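Long-range contacts in sulfoquinovosidase (Escherichia coli, PDB 5AEE), which hydrolyses sulfoquinovosyl diacylglycerides and simpler sulfoquinovosides to sulfoquinovose, which feeds bacterial sulfoglycolysis: residues 13-18 / 70-75; 102-107 / 223-228. The protein carries 1 engineered substitution. All coordinates share one frame; numbering follows the deposited sequence.

Contact 1: 13-18 / 70-75. With CA (calcium ion), chain D.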
# COMPACT_ATOMS: atom_id res chain seq x y z
N PHE A 13 8.21 35.07 -5.71
CA PHE A 13 7.44 35.51 -4.59
C PHE A 13 7.04 36.96 -4.83
O PHE A 13 7.90 37.79 -5.05
CB PHE A 13 8.24 35.39 -3.34
CG PHE A 13 7.47 35.73 -2.13
CD1 PHE A 13 6.59 34.78 -1.59
CD2 PHE A 13 7.54 37.01 -1.58
CE1 PHE A 13 5.87 35.08 -0.45
CE2 PHE A 13 6.82 37.32 -0.46
CZ PHE A 13 5.97 36.36 0.11
N HIS A 14 5.74 37.25 -4.78
CA HIS A 14 5.22 38.61 -5.06
C HIS A 14 4.36 38.99 -3.91
O HIS A 14 3.56 38.18 -3.48
CB HIS A 14 4.33 38.65 -6.32
CG HIS A 14 5.04 38.21 -7.56
ND1 HIS A 14 4.39 37.56 -8.60
CD2 HIS A 14 6.34 38.31 -7.92
CE1 HIS A 14 5.28 37.27 -9.55
NE2 HIS A 14 6.47 37.71 -9.15
N GLN A 15 4.45 40.24 -3.46
CA GLN A 15 3.73 40.65 -2.27
C GLN A 15 3.19 42.06 -2.35
O GLN A 15 3.76 42.91 -3.03
CB GLN A 15 4.64 40.58 -1.09
CG GLN A 15 5.87 41.49 -1.23
CD GLN A 15 6.58 41.63 0.07
OE1 GLN A 15 5.97 42.04 1.08
NE2 GLN A 15 7.85 41.28 0.09
N ASN A 16 2.08 42.27 -1.68
CA ASN A 16 1.63 43.58 -1.24
C ASN A 16 1.46 43.45 0.27
O ASN A 16 1.78 42.43 0.83
CB ASN A 16 0.32 43.96 -1.92
CG ASN A 16 0.50 44.27 -3.43
OD1 ASN A 16 1.56 44.72 -3.88
ND2 ASN A 16 -0.54 44.06 -4.19
N ASN A 17 0.95 44.49 0.91
CA ASN A 17 0.96 44.63 2.37
C ASN A 17 0.60 43.37 3.17
O ASN A 17 1.47 42.83 3.88
CB ASN A 17 0.09 45.84 2.77
CG ASN A 17 -0.26 45.81 4.24
OD1 ASN A 17 0.60 45.71 5.11
ND2 ASN A 17 -1.55 45.87 4.52
N ASP A 18 -0.64 42.90 3.09
CA ASP A 18 -0.99 41.63 3.77
C ASP A 18 -1.44 40.65 2.66
O ASP A 18 -2.44 39.96 2.81
CB ASP A 18 -2.10 41.80 4.85
CG ASP A 18 -1.61 42.46 6.18
OD1 ASP A 18 -0.57 42.07 6.76
OD2 ASP A 18 -2.33 43.36 6.71
N ALA A 70 -0.10 39.20 7.42
CA ALA A 70 1.13 38.57 6.99
C ALA A 70 2.18 39.67 6.87
O ALA A 70 1.95 40.65 6.15
CB ALA A 70 0.93 37.92 5.66
N ILE A 71 3.29 39.50 7.57
CA ILE A 71 4.45 40.38 7.46
C ILE A 71 5.55 39.48 6.94
O ILE A 71 5.82 38.43 7.52
CB ILE A 71 4.83 40.96 8.82
CG1 ILE A 71 3.76 41.96 9.24
CG2 ILE A 71 6.21 41.61 8.79
CD1 ILE A 71 3.78 42.29 10.72
N VAL A 72 6.13 39.90 5.83
CA VAL A 72 7.16 39.17 5.12
C VAL A 72 8.53 39.76 5.46
O VAL A 72 8.69 40.98 5.48
CB VAL A 72 6.98 39.32 3.60
CG1 VAL A 72 8.12 38.62 2.85
CG2 VAL A 72 5.62 38.80 3.19
N SER A 73 9.51 38.91 5.71
CA SER A 73 10.87 39.40 5.74
C SER A 73 11.67 38.43 4.89
O SER A 73 11.30 37.26 4.78
CB SER A 73 11.36 39.54 7.18
OG SER A 73 11.45 38.30 7.82
N GLN A 74 12.73 38.92 4.27
CA GLN A 74 13.41 38.19 3.23
C GLN A 74 14.85 37.96 3.58
O GLN A 74 15.54 38.91 3.90
CB GLN A 74 13.34 38.96 1.93
CG GLN A 74 13.97 38.22 0.77
CD GLN A 74 13.50 38.70 -0.59
OE1 GLN A 74 12.46 39.36 -0.70
NE2 GLN A 74 14.25 38.34 -1.63
N SER A 75 15.29 36.70 3.52
CA SER A 75 16.72 36.34 3.47
C SER A 75 17.17 36.16 2.02
O SER A 75 16.35 35.94 1.12
CB SER A 75 17.00 35.03 4.20
OG SER A 75 16.55 35.06 5.54
CA CA D . 3.81 45.05 -4.17
O HOH W 1 3.24 44.07 -6.21
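Val-72 meets Phe-13 with its two methyl groups and Gln-15 with CB and the methyls. The apolar part is the Phe-13 ring, whose CE2 lies 3.8 Å from Val-72 CG1 while CZ is nearer CG2; CG of Phe-13 is anti to the backbone N (chi1 -175°), which carries the ring to the valine methyls. Gln-15 comes from the same strand and reaches Val-72 with its amide end, OE1 3.8 Å from CB and NE2 3.8 Å from CG1, a van der Waals contact. No backbone hydrogen bond joins 13-16 to 70-75: the first belongs to a small antiparallel sheet with 19-24 and 27-32, packed against strand 54-75 of the galactose mutarotase-like N-terminal domain of this family 31 glycosidase. Trp-79 stacks on Phe-13 and extends the apolar patch. The polar part lies at the other end, where Ala-70 N donates to Asp-18 OD1 (3.0 Å, 160° at the hydrogen), arriving from above the carboxylate plane. The second oxygen, OD2, forms a salt bridge with Lys-34, so both carboxylate oxygens are engaged. On the metal side, calcium is bound by Gln-15 O at 2.4 Å, Asn-16 OD1 at 2.3 Å and a water.

Contact 2: 102-107 / 223-228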
# COMPACT_ATOMS: atom_id res chain seq x y z
N ARG A 102 14.32 21.48 -3.74
CA ARG A 102 12.86 21.32 -3.67
C ARG A 102 12.27 22.52 -2.95
O ARG A 102 12.92 23.08 -2.09
CB ARG A 102 12.50 20.09 -2.90
CG ARG A 102 13.15 18.86 -3.46
CD ARG A 102 12.58 17.68 -2.72
NE ARG A 102 13.34 16.50 -3.09
CZ ARG A 102 14.41 16.03 -2.47
NH1 ARG A 102 14.92 16.62 -1.39
NH2 ARG A 102 14.99 14.95 -2.95
N LEU A 103 11.05 22.91 -3.29
CA LEU A 103 10.39 23.98 -2.55
C LEU A 103 10.08 23.42 -1.15
O LEU A 103 9.52 22.32 -1.02
CB LEU A 103 9.13 24.40 -3.24
CG LEU A 103 8.22 25.36 -2.45
CD1 LEU A 103 8.91 26.69 -2.29
CD2 LEU A 103 6.94 25.50 -3.25
N LEU A 104 10.47 24.17 -0.13
CA LEU A 104 10.34 23.78 1.28
C LEU A 104 9.53 24.83 2.01
O LEU A 104 9.90 26.04 2.01
CB LEU A 104 11.72 23.68 1.91
CG LEU A 104 11.74 23.33 3.43
CD1 LEU A 104 11.07 21.99 3.66
CD2 LEU A 104 13.18 23.36 3.93
N LEU A 105 8.42 24.38 2.60
CA LEU A 105 7.62 25.22 3.42
C LEU A 105 7.73 24.66 4.82
O LEU A 105 7.44 23.49 5.06
CB LEU A 105 6.14 25.22 2.94
CG LEU A 105 5.90 25.50 1.45
CD1 LEU A 105 4.40 25.57 1.19
CD2 LEU A 105 6.64 26.79 1.05
N GLU A 106 8.12 25.51 5.76
CA GLU A 106 8.14 25.13 7.16
C GLU A 106 7.19 26.02 7.90
O GLU A 106 7.37 27.22 7.92
CB GLU A 106 9.51 25.30 7.72
CG GLU A 106 10.45 24.26 7.14
CD GLU A 106 11.91 24.64 7.27
OE1 GLU A 106 12.26 25.82 7.13
OE2 GLU A 106 12.70 23.73 7.52
N LEU A 107 6.18 25.40 8.51
CA LEU A 107 5.21 26.09 9.31
C LEU A 107 5.40 25.77 10.78
O LEU A 107 5.58 24.62 11.15
CB LEU A 107 3.84 25.64 8.93
CG LEU A 107 3.08 26.65 8.11
CD1 LEU A 107 1.92 25.90 7.44
CD2 LEU A 107 2.63 27.80 9.01
N THR A 223 5.97 20.54 7.88
CA THR A 223 6.92 20.71 6.83
C THR A 223 6.39 20.10 5.56
O THR A 223 5.97 18.93 5.56
CB THR A 223 8.24 20.07 7.24
OG1 THR A 223 8.67 20.73 8.43
CG2 THR A 223 9.26 20.23 6.11
N LEU A 224 6.45 20.86 4.48
CA LEU A 224 6.06 20.37 3.15
C LEU A 224 7.15 20.66 2.14
O LEU A 224 7.73 21.75 2.14
CB LEU A 224 4.79 21.05 2.64
CG LEU A 224 3.58 21.21 3.54
CD1 LEU A 224 3.74 22.29 4.60
CD2 LEU A 224 2.40 21.49 2.64
N ARG A 225 7.34 19.73 1.22
CA ARG A 225 8.28 19.83 0.13
C ARG A 225 7.55 19.66 -1.17
O ARG A 225 6.64 18.84 -1.24
CB ARG A 225 9.30 18.70 0.18
CG ARG A 225 10.15 18.73 1.40
CD ARG A 225 11.19 17.64 1.33
NE ARG A 225 12.39 18.13 2.00
CZ ARG A 225 12.55 18.21 3.32
NH1 ARG A 225 11.60 17.82 4.16
NH2 ARG A 225 13.68 18.70 3.81
N PHE A 226 8.00 20.34 -2.22
CA PHE A 226 7.45 20.15 -3.55
C PHE A 226 8.56 20.05 -4.57
O PHE A 226 9.62 20.67 -4.43
CB PHE A 226 6.60 21.32 -3.99
CG PHE A 226 5.53 21.69 -3.06
CD1 PHE A 226 5.81 22.36 -1.87
CD2 PHE A 226 4.19 21.48 -3.43
CE1 PHE A 226 4.76 22.76 -1.04
CE2 PHE A 226 3.17 21.90 -2.62
CZ PHE A 226 3.45 22.52 -1.41
N GLU A 227 8.30 19.30 -5.61
CA GLU A 227 9.16 19.25 -6.73
C GLU A 227 8.31 19.13 -7.99
O GLU A 227 7.21 18.55 -7.97
CB GLU A 227 10.09 18.05 -6.54
CG GLU A 227 11.47 18.39 -6.86
CD GLU A 227 12.45 17.27 -6.74
OE1 GLU A 227 12.24 16.26 -6.04
OE2 GLU A 227 13.50 17.47 -7.37
N CYS A 228 8.79 19.74 -9.08
CA CYS A 228 8.15 19.70 -10.39
C CYS A 228 8.97 18.86 -11.34
O CYS A 228 10.09 18.46 -11.04
CB CYS A 228 8.01 21.08 -10.94
SG CYS A 228 6.97 22.16 -9.95
O HOH W 2 13.89 14.39 -5.57
O HOH W 3 7.96 23.32 10.64
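Leu-103 and Leu-105 form a hollow for the Phe-226 ring: Leu-103 CD2 touches CD1 of Phe-226 at 3.6 Å, and Leu-105 CD1 touches CE1 of the same ring at 3.6 Å. Chi1 of Phe-226 (-53°) sets CG beside its own backbone N and swings the ring along this leucine row, where CD1 of Leu-224 adds a bump against Leu-105 CB. On the other face, Leu-104 CD1 touches Thr-223 CG2 at 3.5 Å and covers one face of the Arg-225 guanidinium, which Asp-198 and Asp-98 hold. Four backbone bonds knit these antiparallel strands of the galactose mutarotase-like N-terminal region. At the end, Arg-102, salt-bridged to Asp-98 through NH1, pairs its NE with Glu-227 OE1 at 3.2 Å, guanidinium and carboxylate planes 88° apart, NE lying above the carboxylate plane; Tyr-194 and water 2 also bond that oxygen. Replacing Arg-102 by alanine removes the guanidinium, which would probably leave Glu-227 without its charged mate across the strands and weaken the hold on Asp-98. Strands 90-97 and 193-197 flank the pair, helix 232-243 meets Arg-102 and Arg-225 through Leu-242, and Ile-29 of strand 27-32 touches Leu-103 and Phe-226.

Contacts 1 and 2 lie on the same side of the chain's centre, their own centres 18 Å apart and their nearest atoms about 8 Å apart, without touching. Strand 27-32 connects them: it belongs to the small sheet that begins with 13-16, and it reaches contact 2. Strands 78-84 and 90-97 lie between 70-75 and 102-107 in the order of the antiparallel strands. Contact 1 is peripheral, its centre about 40 Å from the chain's centre, against 24 Å for contact 2. Both are remote from the sulfoquinovoside pocket with its nucleophile Asp-405, and the calcium of contact 1 is distinct from the one bound by Gln-153, Gly-154, Asp-481 and the engineered Asn-472, at the position inferred to hold the proton donor.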